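Local coordinates for glycoside hydrolase family 16 protein (Bacteroides ovatus, PDB 7KR6), which probably hydrolyses internal bonds of mixed-linkage beta-glucans, and here holds a 2-fluoro-glucosyl inhibitor covalently in its active-site cleft, at residues F45-E53 and R98-S106; Q138-D146 and T226-I234. The protein carries 1 engineered substitution. All blocks are in the same frame, centred on the assembly; numbering follows the deposited sequence.

How the contacts relate
Both contacts belong to the beta-sandwich of the GH16 jelly roll, and together they illustrate how one scaffold carries different chemistry up to a glycan cleft. Contact 1 is partly buried and largely polar: it pairs strand 51-52 with strand 93-107 and adds the K104 ammonium bonds and the E53-R98 salt bridge. Contact 2 is buried and mainly apolar, setting the loop before strand 144-150 and the strand's start against the aromatic rings leading into strand 232-240. Strands 93-107 and 232-240 are neighbours, and S101 N probably bonds to I234 O, joining the two contacts. Both also meet the chain C glucose, through the R98 guanidinium in contact 1 and the W139 ring in contact 2.

Contact 1: F45-E53 and R98-S106; sequences FDEKVWTKE and RINSKGKKS. With BGC (beta-D-glucopyranose), chain C.
R98 meets E53 at the glycan end of an antiparallel pairing and is held to it twice: its carbonyl O accepts from E53 N, and its NE reaches E53 OE2 at 3.0 Å in a salt bridge. With CG anti to the backbone N (chi1 172°) and the chain extended, the guanidinium passes the carboxylate at 76° between planes and extends to the chain C glucose, where NH2 donates to O6 at 3.1 Å, nearly straight (167°).

The pairing joins short strand 51-52 to strand 93-107 of the GH16 beta-sandwich. I99, the non-hydrogen-bonded partner of K52, belongs to its other face. Its CD1 makes a CH-pi contact 4.1 Å from the centroid of the six-membered ring of W50, while V49 CG1 lies against the opposite face of the indole, toward its rim; I99 CG2 lies at the edge of the F45 ring.

N100 and T51 form the hydrogen-bonded pair, and N100 ND2 donates to E53 OE2 at 2.9 Å from the carboxylate face opposite R98 NE. Its OD1 accepts from K102 N in an Asx turn, while a water links OD1 to T51 OG1. S101 then lays its CA 3.2 Å from V49 O, a buried carbonyl without a conventional partner in the model.

The extended side chain of K104 runs across E47 to T51, and its NZ donates to T51 OG1 (2.8 Å), E47 O and W50 O, the last from above the carbonyl plane. Beyond it, K105 CB packs on V49 CG1.

E53, whose OE1 is also bonded to H55, thus acts as a second-shell carboxylate: it helps to fix the rotation of the sugar-binding R98 and probably helps keep that guanidinium charged.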
loop_
_atom_site.group_PDB
_atom_site.type_symbol
_atom_site.label_atom_id
_atom_site.label_comp_id
_atom_site.label_asym_id
_atom_site.label_seq_id
_atom_site.Cartn_x
_atom_site.Cartn_y
_atom_site.Cartn_z
ATOM N N PHE A 45 -3.641 -24.281 25.275
ATOM C CA PHE A 45 -3.690 -24.330 23.796
ATOM C C PHE A 45 -4.763 -25.346 23.417
ATOM O O PHE A 45 -4.553 -26.581 23.528
ATOM C CB PHE A 45 -2.355 -24.688 23.183
ATOM C CG PHE A 45 -2.375 -24.512 21.690
ATOM C CD1 PHE A 45 -2.288 -23.235 21.156
ATOM C CD2 PHE A 45 -2.561 -25.583 20.837
ATOM C CE1 PHE A 45 -2.318 -23.057 19.788
ATOM C CE2 PHE A 45 -2.624 -25.389 19.470
ATOM C CZ PHE A 45 -2.494 -24.119 18.955
ATOM N N ASP A 46 -5.880 -24.838 22.922
ATOM C CA ASP A 46 -7.078 -25.655 22.594
ATOM C C ASP A 46 -7.033 -26.102 21.138
ATOM O O ASP A 46 -7.399 -25.294 20.237
ATOM C CB ASP A 46 -8.329 -24.904 22.968
ATOM C CG ASP A 46 -9.609 -25.702 22.742
ATOM O OD1 ASP A 46 -9.532 -26.838 22.225
ATOM O OD2 ASP A 46 -10.632 -25.183 23.124
ATOM N N GLU A 47 -6.606 -27.339 20.899
ATOM C CA GLU A 47 -6.492 -27.962 19.568
ATOM C C GLU A 47 -7.871 -28.142 18.922
ATOM O O GLU A 47 -7.876 -28.365 17.731
ATOM C CB GLU A 47 -5.690 -29.255 19.678
ATOM C CG GLU A 47 -4.283 -28.986 20.168
ATOM C CD GLU A 47 -3.377 -30.192 20.279
ATOM O OE1 GLU A 47 -3.908 -31.301 20.375
ATOM O OE2 GLU A 47 -2.149 -29.997 20.279
ATOM N N LYS A 48 -8.980 -27.943 19.626
ATOM C CA LYS A 48 -10.329 -27.991 18.996
ATOM C C LYS A 48 -10.642 -26.640 18.344
ATOM O O LYS A 48 -11.607 -26.544 17.615
ATOM C CB LYS A 48 -11.412 -28.328 20.012
ATOM C CG LYS A 48 -11.229 -29.685 20.693
ATOM C CD LYS A 48 -12.455 -30.106 21.472
ATOM C CE LYS A 48 -12.411 -31.561 21.902
ATOM N NZ LYS A 48 -11.471 -31.764 23.035
ATOM N N VAL A 49 -9.795 -25.644 18.567
ATOM C CA VAL A 49 -9.990 -24.277 18.021
ATOM C C VAL A 49 -8.827 -23.879 17.118
ATOM O O VAL A 49 -9.101 -23.221 16.111
ATOM C CB VAL A 49 -10.159 -23.265 19.158
ATOM C CG1 VAL A 49 -10.247 -21.831 18.619
ATOM C CG2 VAL A 49 -11.389 -23.623 19.978
ATOM N N TRP A 50 -7.590 -24.200 17.507
ATOM C CA TRP A 50 -6.377 -23.671 16.820
ATOM C C TRP A 50 -5.539 -24.794 16.227
ATOM O O TRP A 50 -5.536 -25.917 16.794
ATOM C CB TRP A 50 -5.553 -22.830 17.807
ATOM C CG TRP A 50 -6.301 -21.717 18.462
ATOM C CD1 TRP A 50 -6.782 -21.673 19.729
ATOM C CD2 TRP A 50 -6.742 -20.495 17.831
ATOM N NE1 TRP A 50 -7.446 -20.501 19.961
ATOM C CE2 TRP A 50 -7.410 -19.739 18.822
ATOM C CE3 TRP A 50 -6.549 -19.930 16.552
ATOM C CZ2 TRP A 50 -7.991 -18.492 18.578
ATOM C CZ3 TRP A 50 -7.075 -18.671 16.338
ATOM C CH2 TRP A 50 -7.786 -17.962 17.312
ATOM N N THR A 51 -4.787 -24.482 15.175
ATOM C CA THR A 51 -3.753 -25.309 14.566
ATOM C C THR A 51 -2.472 -24.480 14.513
ATOM O O THR A 51 -2.529 -23.367 13.963
ATOM C CB THR A 51 -4.172 -25.769 13.177
ATOM O OG1 THR A 51 -5.486 -26.288 13.347
ATOM C CG2 THR A 51 -3.231 -26.760 12.536
ATOM N N LYS A 52 -1.386 -25.017 15.042
ATOM C CA LYS A 52 -0.023 -24.492 14.811
ATOM C C LYS A 52 0.439 -24.821 13.400
ATOM O O LYS A 52 0.257 -25.940 12.932
ATOM C CB LYS A 52 0.967 -25.056 15.841
ATOM C CG LYS A 52 0.550 -24.866 17.280
ATOM C CD LYS A 52 1.564 -25.420 18.234
ATOM C CE LYS A 52 1.188 -25.298 19.685
ATOM N NZ LYS A 52 2.351 -25.663 20.546
ATOM N N GLU A 53 1.050 -23.844 12.722
ATOM C CA GLU A 53 1.503 -23.997 11.333
ATOM C C GLU A 53 2.983 -24.316 11.327
ATOM O O GLU A 53 3.739 -23.823 12.223
ATOM C CB GLU A 53 1.173 -22.770 10.459
ATOM C CG GLU A 53 -0.311 -22.546 10.340
ATOM C CD GLU A 53 -0.689 -21.483 9.317
ATOM O OE1 GLU A 53 -0.029 -21.446 8.281
ATOM O OE2 GLU A 53 -1.600 -20.692 9.589
ATOM N N ARG A 98 2.896 -19.285 14.259
ATOM C CA ARG A 98 1.698 -18.856 13.512
ATOM C C ARG A 98 0.603 -19.873 13.815
ATOM O O ARG A 98 0.896 -21.093 13.716
ATOM C CB ARG A 98 1.978 -18.861 12.008
ATOM C CG ARG A 98 0.753 -18.627 11.128
ATOM C CD ARG A 98 1.136 -18.169 9.756
ATOM N NE ARG A 98 0.081 -18.345 8.761
ATOM C CZ ARG A 98 0.072 -17.769 7.582
ATOM N NH1 ARG A 98 0.992 -16.891 7.256
ATOM N NH2 ARG A 98 -0.875 -18.067 6.692
ATOM N N ILE A 99 -0.591 -19.403 14.126
ATOM C CA ILE A 99 -1.763 -20.300 14.314
ATOM C C ILE A 99 -2.933 -19.809 13.482
ATOM O O ILE A 99 -3.079 -18.596 13.205
ATOM C CB ILE A 99 -2.139 -20.397 15.797
ATOM C CG1 ILE A 99 -2.739 -19.099 16.318
ATOM C CG2 ILE A 99 -0.976 -20.886 16.624
ATOM C CD1 ILE A 99 -3.183 -19.113 17.767
ATOM N N ASN A 100 -3.872 -20.726 13.253
ATOM C CA ASN A 100 -5.145 -20.363 12.635
ATOM C C ASN A 100 -6.263 -21.222 13.218
ATOM O O ASN A 100 -5.963 -22.305 13.722
ATOM C CB ASN A 100 -5.064 -20.541 11.118
ATOM C CG ASN A 100 -4.957 -21.986 10.652
ATOM O OD1 ASN A 100 -5.976 -22.691 10.650
ATOM N ND2 ASN A 100 -3.758 -22.457 10.319
ATOM N N SER A 101 -7.495 -20.830 12.957
ATOM C CA SER A 101 -8.708 -21.563 13.373
ATOM C C SER A 101 -9.474 -22.112 12.162
ATOM O O SER A 101 -10.689 -22.415 12.348
ATOM C CB SER A 101 -9.546 -20.713 14.298
ATOM O OG SER A 101 -10.179 -19.628 13.629
ATOM N N LYS A 102 -8.824 -22.316 11.028
ATOM C CA LYS A 102 -9.503 -22.820 9.796
ATOM C C LYS A 102 -10.140 -24.176 10.088
ATOM O O LYS A 102 -9.456 -25.076 10.681
ATOM C CB LYS A 102 -8.539 -23.004 8.636
ATOM C CG LYS A 102 -9.194 -23.276 7.300
ATOM C CD LYS A 102 -8.195 -23.403 6.224
ATOM C CE LYS A 102 -8.805 -23.409 4.842
ATOM N NZ LYS A 102 -9.837 -24.455 4.771
ATOM N N GLY A 103 -11.399 -24.304 9.684
ATOM C CA GLY A 103 -12.114 -25.589 9.857
ATOM C C GLY A 103 -12.522 -25.834 11.306
ATOM O O GLY A 103 -13.064 -26.949 11.579
ATOM N N LYS A 104 -12.254 -24.923 12.242
ATOM C CA LYS A 104 -12.494 -25.107 13.698
ATOM C C LYS A 104 -13.332 -23.966 14.279
ATOM O O LYS A 104 -14.232 -24.208 15.118
ATOM C CB LYS A 104 -11.176 -25.304 14.454
ATOM C CG LYS A 104 -10.335 -26.481 13.997
ATOM C CD LYS A 104 -9.017 -26.659 14.777
ATOM C CE LYS A 104 -8.255 -27.923 14.370
ATOM N NZ LYS A 104 -6.947 -28.020 15.039
ATOM N N LYS A 105 -13.031 -22.703 13.956
ATOM C CA LYS A 105 -13.807 -21.581 14.504
ATOM C C LYS A 105 -13.865 -20.524 13.410
ATOM O O LYS A 105 -12.808 -19.934 13.052
ATOM C CB LYS A 105 -13.166 -21.010 15.760
ATOM C CG LYS A 105 -14.007 -20.020 16.531
ATOM C CD LYS A 105 -15.307 -20.565 17.118
ATOM C CE LYS A 105 -15.114 -21.933 17.741
ATOM N NZ LYS A 105 -16.276 -22.348 18.565
ATOM N N SER A 106 -15.054 -20.238 12.944
ATOM C CA SER A 106 -15.262 -19.208 11.902
ATOM C C SER A 106 -16.591 -18.505 12.156
ATOM O O SER A 106 -17.408 -19.013 12.934
ATOM C CB SER A 106 -15.159 -19.766 10.535
ATOM O OG SER A 106 -16.236 -20.673 10.244
HETATM C C2 BGC C . 0.588 -13.687 0.875
HETATM C C3 BGC C . 0.018 -14.881 0.066
HETATM C C4 BGC C . -0.447 -16.014 0.953
HETATM C C5 BGC C . -1.439 -15.531 2.031
HETATM C C6 BGC C . -1.877 -16.581 3.021
HETATM C C1 BGC C . -0.452 -13.368 1.916
HETATM O O2 BGC C . 0.919 -12.586 0.083
HETATM O O3 BGC C . 1.069 -15.251 -0.833
HETATM O O4 BGC C . -1.059 -17.041 0.124
HETATM O O5 BGC C . -0.791 -14.448 2.770
HETATM O O6 BGC C . -0.736 -17.122 3.732
HETATM O O HOH W 1 -6.914 -25.069 11.250
HETATM O O HOH W 2 3.969 -22.004 14.253
HETATM O O HOH W 3 -2.495 -20.550 6.794
#

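Contact 2: Q138-D146 and T226-I234; sequences QWPACGEID and TYFHDNFYI. With G2F (2-deoxy-2-fluoro-alpha-D-glucopyranose), chain B; BGC (beta-D-glucopyranose), chain C; BGC (beta-D-glucopyranose), chain D.
I145 and F228 slide past one another in opposite directions, CG1 of I145 lying 3.6 Å from F228 CE1. The isoleucine sets CG1 anti to its carbonyl carbon (chi1 -51°), which also brings that atom to 4.0 Å from F232 CE2; here the two side chains run at about a right angle. F228 turns its edge to the main chain as well, with CE1 at 3.5 Å from E144 O. F232 comes up beside G143, where the lack of a side chain lets the ring approach the backbone and CE2 settle 3.7 Å from G143 O.

At the turn from P140 to G143, Y227 presents its ring edge to A141 O, CD2 being 3.4 Å from it and the oxygen near the ring plane. A water lies between C142 O and Y227 O, within bonding distance of both.

The other side of 138-146 faces the glycan. Alternation along the strand divides the labour: I145 packs against F228 and F232, while E144 and D146 face the sugar. E144 leaves the strand away from the rings, and the bend at chi2 (-122°) turns its carboxylate to the fluorosugar, OE1 being covalently bonded to C1 at 1.4 Å. W139, ahead of a cis peptide to P140, is sandwiched: P140 CB sits over the centre of one ring face and the chain C glucose over the other. Q138 NE2 adds a weak hydrogen bond to O3 of the chain D glucose.

The covalent link is the trapped glycosyl-enzyme expected of a retaining GH16 enzyme, with E144 as nucleophile.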
loop_
_atom_site.group_PDB
_atom_site.type_symbol
_atom_site.label_atom_id
_atom_site.label_comp_id
_atom_site.label_asym_id
_atom_site.label_seq_id
_atom_site.Cartn_x
_atom_site.Cartn_y
_atom_site.Cartn_z
ATOM N N GLN A 138 -8.090 -20.702 -2.926
ATOM C CA GLN A 138 -6.694 -20.300 -2.660
ATOM C C GLN A 138 -6.698 -18.774 -2.524
ATOM O O GLN A 138 -7.460 -18.148 -3.315
ATOM C CB GLN A 138 -5.751 -20.728 -3.778
ATOM C CG GLN A 138 -4.300 -20.644 -3.323
ATOM C CD GLN A 138 -3.356 -21.361 -4.248
ATOM O OE1 GLN A 138 -3.776 -21.967 -5.236
ATOM N NE2 GLN A 138 -2.070 -21.254 -3.954
ATOM N N TRP A 139 -5.905 -18.245 -1.576
ATOM C CA TRP A 139 -5.662 -16.776 -1.453
ATOM C C TRP A 139 -5.390 -16.256 -2.850
ATOM O O TRP A 139 -4.623 -16.862 -3.596
ATOM C CB TRP A 139 -4.486 -16.485 -0.497
ATOM C CG TRP A 139 -4.242 -15.030 -0.209
ATOM C CD1 TRP A 139 -4.662 -14.291 0.876
ATOM C CD2 TRP A 139 -3.479 -14.134 -1.024
ATOM N NE1 TRP A 139 -4.255 -12.992 0.756
ATOM C CE2 TRP A 139 -3.480 -12.873 -0.382
ATOM C CE3 TRP A 139 -2.806 -14.283 -2.243
ATOM C CZ2 TRP A 139 -2.854 -11.776 -0.948
ATOM C CZ3 TRP A 139 -2.163 -13.196 -2.786
ATOM C CH2 TRP A 139 -2.198 -11.957 -2.147
ATOM N N PRO A 140 -5.909 -15.081 -3.275
ATOM C CA PRO A 140 -6.738 -14.212 -2.451
ATOM C C PRO A 140 -8.237 -14.450 -2.594
ATOM O O PRO A 140 -9.015 -13.707 -2.043
ATOM C CB PRO A 140 -6.404 -12.825 -3.025
ATOM C CG PRO A 140 -6.202 -13.076 -4.495
ATOM C CD PRO A 140 -5.595 -14.462 -4.559
ATOM N N ALA A 141 -8.641 -15.485 -3.330
ATOM C CA ALA A 141 -10.085 -15.705 -3.563
ATOM C C ALA A 141 -10.817 -16.125 -2.284
ATOM O O ALA A 141 -12.057 -16.060 -2.254
ATOM C CB ALA A 141 -10.234 -16.741 -4.655
ATOM N N CYS A 142 -10.115 -16.593 -1.237
ATOM C CA CYS A 142 -10.762 -16.860 0.066
ATOM C C CYS A 142 -11.083 -15.541 0.778
ATOM O O CYS A 142 -11.929 -15.557 1.643
ATOM C CB CYS A 142 -9.883 -17.715 0.946
ATOM S SG CYS A 142 -8.216 -17.038 1.164
ATOM N N GLY A 143 -10.444 -14.434 0.365
ATOM C CA GLY A 143 -10.581 -13.148 1.063
ATOM C C GLY A 143 -9.644 -13.096 2.255
ATOM O O GLY A 143 -9.370 -14.125 2.897
ATOM N N GLU A 144 -9.109 -11.913 2.538
ATOM C CA GLU A 144 -8.229 -11.708 3.687
ATOM C C GLU A 144 -8.565 -10.342 4.302
ATOM O O GLU A 144 -8.698 -9.323 3.537
ATOM C CB GLU A 144 -6.764 -11.743 3.281
ATOM C CG GLU A 144 -5.798 -11.953 4.414
ATOM C CD GLU A 144 -4.760 -10.864 4.574
ATOM O OE1 GLU A 144 -3.551 -11.192 4.528
ATOM O OE2 GLU A 144 -5.160 -9.672 4.661
ATOM N N ILE A 145 -8.712 -10.325 5.615
ATOM C CA ILE A 145 -8.833 -9.073 6.413
ATOM C C ILE A 145 -7.617 -9.016 7.314
ATOM O O ILE A 145 -7.457 -9.894 8.155
ATOM C CB ILE A 145 -10.123 -8.993 7.233
ATOM C CG1 ILE A 145 -11.363 -9.259 6.383
ATOM C CG2 ILE A 145 -10.168 -7.647 7.906
ATOM C CD1 ILE A 145 -12.585 -9.475 7.219
ATOM N N ASP A 146 -6.771 -8.021 7.087
ATOM C CA ASP A 146 -5.614 -7.748 7.952
ATOM C C ASP A 146 -6.090 -6.712 8.954
ATOM O O ASP A 146 -6.104 -5.539 8.630
ATOM C CB ASP A 146 -4.400 -7.404 7.126
ATOM C CG ASP A 146 -3.126 -7.330 7.899
ATOM O OD1 ASP A 146 -3.098 -7.845 9.056
ATOM O OD2 ASP A 146 -2.139 -6.842 7.223
ATOM N N THR A 226 -17.867 -8.805 -2.877
ATOM C CA THR A 226 -18.467 -10.128 -2.681
ATOM C C THR A 226 -17.590 -11.043 -1.826
ATOM O O THR A 226 -18.136 -12.060 -1.382
ATOM C CB THR A 226 -18.735 -10.805 -4.030
ATOM O OG1 THR A 226 -17.528 -10.973 -4.769
ATOM C CG2 THR A 226 -19.798 -10.087 -4.813
ATOM N N TYR A 227 -16.337 -10.681 -1.539
ATOM C CA TYR A 227 -15.402 -11.552 -0.793
ATOM C C TYR A 227 -15.538 -11.468 0.742
ATOM O O TYR A 227 -14.804 -12.253 1.429
ATOM C CB TYR A 227 -13.986 -11.246 -1.251
ATOM C CG TYR A 227 -13.745 -11.696 -2.670
ATOM C CD1 TYR A 227 -14.045 -10.883 -3.753
ATOM C CD2 TYR A 227 -13.302 -12.986 -2.905
ATOM C CE1 TYR A 227 -13.858 -11.340 -5.050
ATOM C CE2 TYR A 227 -13.112 -13.465 -4.193
ATOM C CZ TYR A 227 -13.407 -12.639 -5.270
ATOM O OH TYR A 227 -13.247 -13.109 -6.542
ATOM N N PHE A 228 -16.430 -10.616 1.292
ATOM C CA PHE A 228 -16.475 -10.389 2.759
ATOM C C PHE A 228 -17.848 -10.606 3.363
ATOM O O PHE A 228 -18.265 -9.896 4.274
ATOM C CB PHE A 228 -15.899 -8.996 3.036
ATOM C CG PHE A 228 -14.469 -8.916 2.560
ATOM C CD1 PHE A 228 -13.448 -9.481 3.316
ATOM C CD2 PHE A 228 -14.157 -8.332 1.339
ATOM C CE1 PHE A 228 -12.139 -9.463 2.840
ATOM C CE2 PHE A 228 -12.856 -8.351 0.864
ATOM C CZ PHE A 228 -11.845 -8.900 1.628
ATOM N N HIS A 229 -18.513 -11.700 2.931
ATOM C CA HIS A 229 -19.933 -11.971 3.284
ATOM C C HIS A 229 -20.157 -13.464 3.564
ATOM O O HIS A 229 -21.317 -13.940 3.400
ATOM C CB HIS A 229 -20.864 -11.433 2.209
ATOM C CG HIS A 229 -20.677 -9.968 2.013
ATOM N ND1 HIS A 229 -21.219 -9.013 2.849
ATOM C CD2 HIS A 229 -19.944 -9.318 1.098
ATOM C CE1 HIS A 229 -20.818 -7.822 2.437
ATOM N NE2 HIS A 229 -20.054 -7.980 1.354
ATOM N N ASP A 230 -19.118 -14.144 4.029
ATOM C CA ASP A 230 -19.157 -15.583 4.369
ATOM C C ASP A 230 -18.289 -15.757 5.609
ATOM O O ASP A 230 -17.595 -14.811 5.959
ATOM C CB ASP A 230 -18.721 -16.412 3.158
ATOM C CG ASP A 230 -19.742 -16.396 2.021
ATOM O OD1 ASP A 230 -20.829 -17.028 2.170
ATOM O OD2 ASP A 230 -19.463 -15.785 0.978
ATOM N N ASN A 231 -18.312 -16.924 6.241
ATOM C CA ASN A 231 -17.472 -17.208 7.410
ATOM C C ASN A 231 -15.994 -16.963 7.102
ATOM O O ASN A 231 -15.459 -17.429 6.056
ATOM C CB ASN A 231 -17.648 -18.637 7.888
ATOM C CG ASN A 231 -19.028 -18.887 8.447
ATOM O OD1 ASN A 231 -19.747 -17.971 8.832
ATOM N ND2 ASN A 231 -19.409 -20.161 8.444
ATOM N N PHE A 232 -15.333 -16.367 8.094
ATOM C CA PHE A 232 -13.860 -16.177 8.123
ATOM C C PHE A 232 -13.332 -16.801 9.404
ATOM O O PHE A 232 -13.988 -16.660 10.441
ATOM C CB PHE A 232 -13.528 -14.685 8.057
ATOM C CG PHE A 232 -13.409 -14.078 6.686
ATOM C CD1 PHE A 232 -14.484 -14.067 5.804
ATOM C CD2 PHE A 232 -12.237 -13.459 6.273
ATOM C CE1 PHE A 232 -14.373 -13.475 4.547
ATOM C CE2 PHE A 232 -12.130 -12.904 5.011
ATOM C CZ PHE A 232 -13.202 -12.863 4.164
ATOM N N TYR A 233 -12.152 -17.407 9.334
ATOM C CA TYR A 233 -11.388 -17.868 10.511
ATOM C C TYR A 233 -10.253 -16.891 10.848
ATOM O O TYR A 233 -10.021 -15.909 10.118
ATOM C CB TYR A 233 -10.825 -19.251 10.231
ATOM C CG TYR A 233 -9.834 -19.359 9.104
ATOM C CD1 TYR A 233 -8.464 -19.146 9.308
ATOM C CD2 TYR A 233 -10.220 -19.673 7.822
ATOM C CE1 TYR A 233 -7.534 -19.293 8.292
ATOM C CE2 TYR A 233 -9.302 -19.824 6.803
ATOM C CZ TYR A 233 -7.946 -19.603 7.021
ATOM O OH TYR A 233 -7.041 -19.764 6.029
ATOM N N ILE A 234 -9.629 -17.164 11.971
ATOM C CA ILE A 234 -8.708 -16.209 12.656
ATOM C C ILE A 234 -7.292 -16.709 12.532
ATOM O O ILE A 234 -7.038 -17.931 12.628
ATOM C CB ILE A 234 -9.131 -16.017 14.121
ATOM C CG1 ILE A 234 -10.583 -15.591 14.257
ATOM C CG2 ILE A 234 -8.207 -15.040 14.839
ATOM C CD1 ILE A 234 -11.218 -15.895 15.609
HETATM C C1 G2F B . -2.494 -10.236 4.505
HETATM C C2 G2F B . -1.557 -10.711 3.448
HETATM C C3 G2F B . -0.829 -11.969 3.871
HETATM C C4 G2F B . -0.072 -11.661 5.138
HETATM C C5 G2F B . -1.134 -11.241 6.202
HETATM C C6 G2F B . -0.631 -10.966 7.600
HETATM O O3 G2F B . 0.029 -12.417 2.827
HETATM O O4 G2F B . 0.684 -12.864 5.518
HETATM O O5 G2F B . -1.879 -10.076 5.792
HETATM O O6 G2F B . 0.507 -10.026 7.545
HETATM F F2 G2F B . -2.280 -10.835 2.222
HETATM C C2 BGC C . 0.588 -13.687 0.875
HETATM C C3 BGC C . 0.018 -14.881 0.066
HETATM C C4 BGC C . -0.447 -16.014 0.953
HETATM C C5 BGC C . -1.439 -15.531 2.031
HETATM C C6 BGC C . -1.877 -16.581 3.021
HETATM C C1 BGC C . -0.452 -13.368 1.916
HETATM O O2 BGC C . 0.919 -12.586 0.083
HETATM O O3 BGC C . 1.069 -15.251 -0.833
HETATM O O4 BGC C . -1.059 -17.041 0.124
HETATM O O5 BGC C . -0.791 -14.448 2.770
HETATM O O6 BGC C . -0.736 -17.122 3.732
HETATM C C2 BGC D . -1.599 -19.270 -0.308
HETATM C C3 BGC D . -0.998 -20.669 -0.430
HETATM C C4 BGC D . 0.271 -20.590 -1.223
HETATM C C5 BGC D . 1.217 -19.556 -0.596
HETATM C C6 BGC D . 2.504 -19.458 -1.371
HETATM C C1 BGC D . -0.578 -18.302 0.324
HETATM O O2 BGC D . -2.741 -19.337 0.521
HETATM O O3 BGC D . -1.942 -21.419 -1.187
HETATM O O4 BGC D . 0.931 -21.865 -1.145
HETATM O O5 BGC D . 0.547 -18.285 -0.527
HETATM O O6 BGC D . 2.351 -18.957 -2.689
HETATM O O HOH W 4 -14.915 -15.018 1.295
#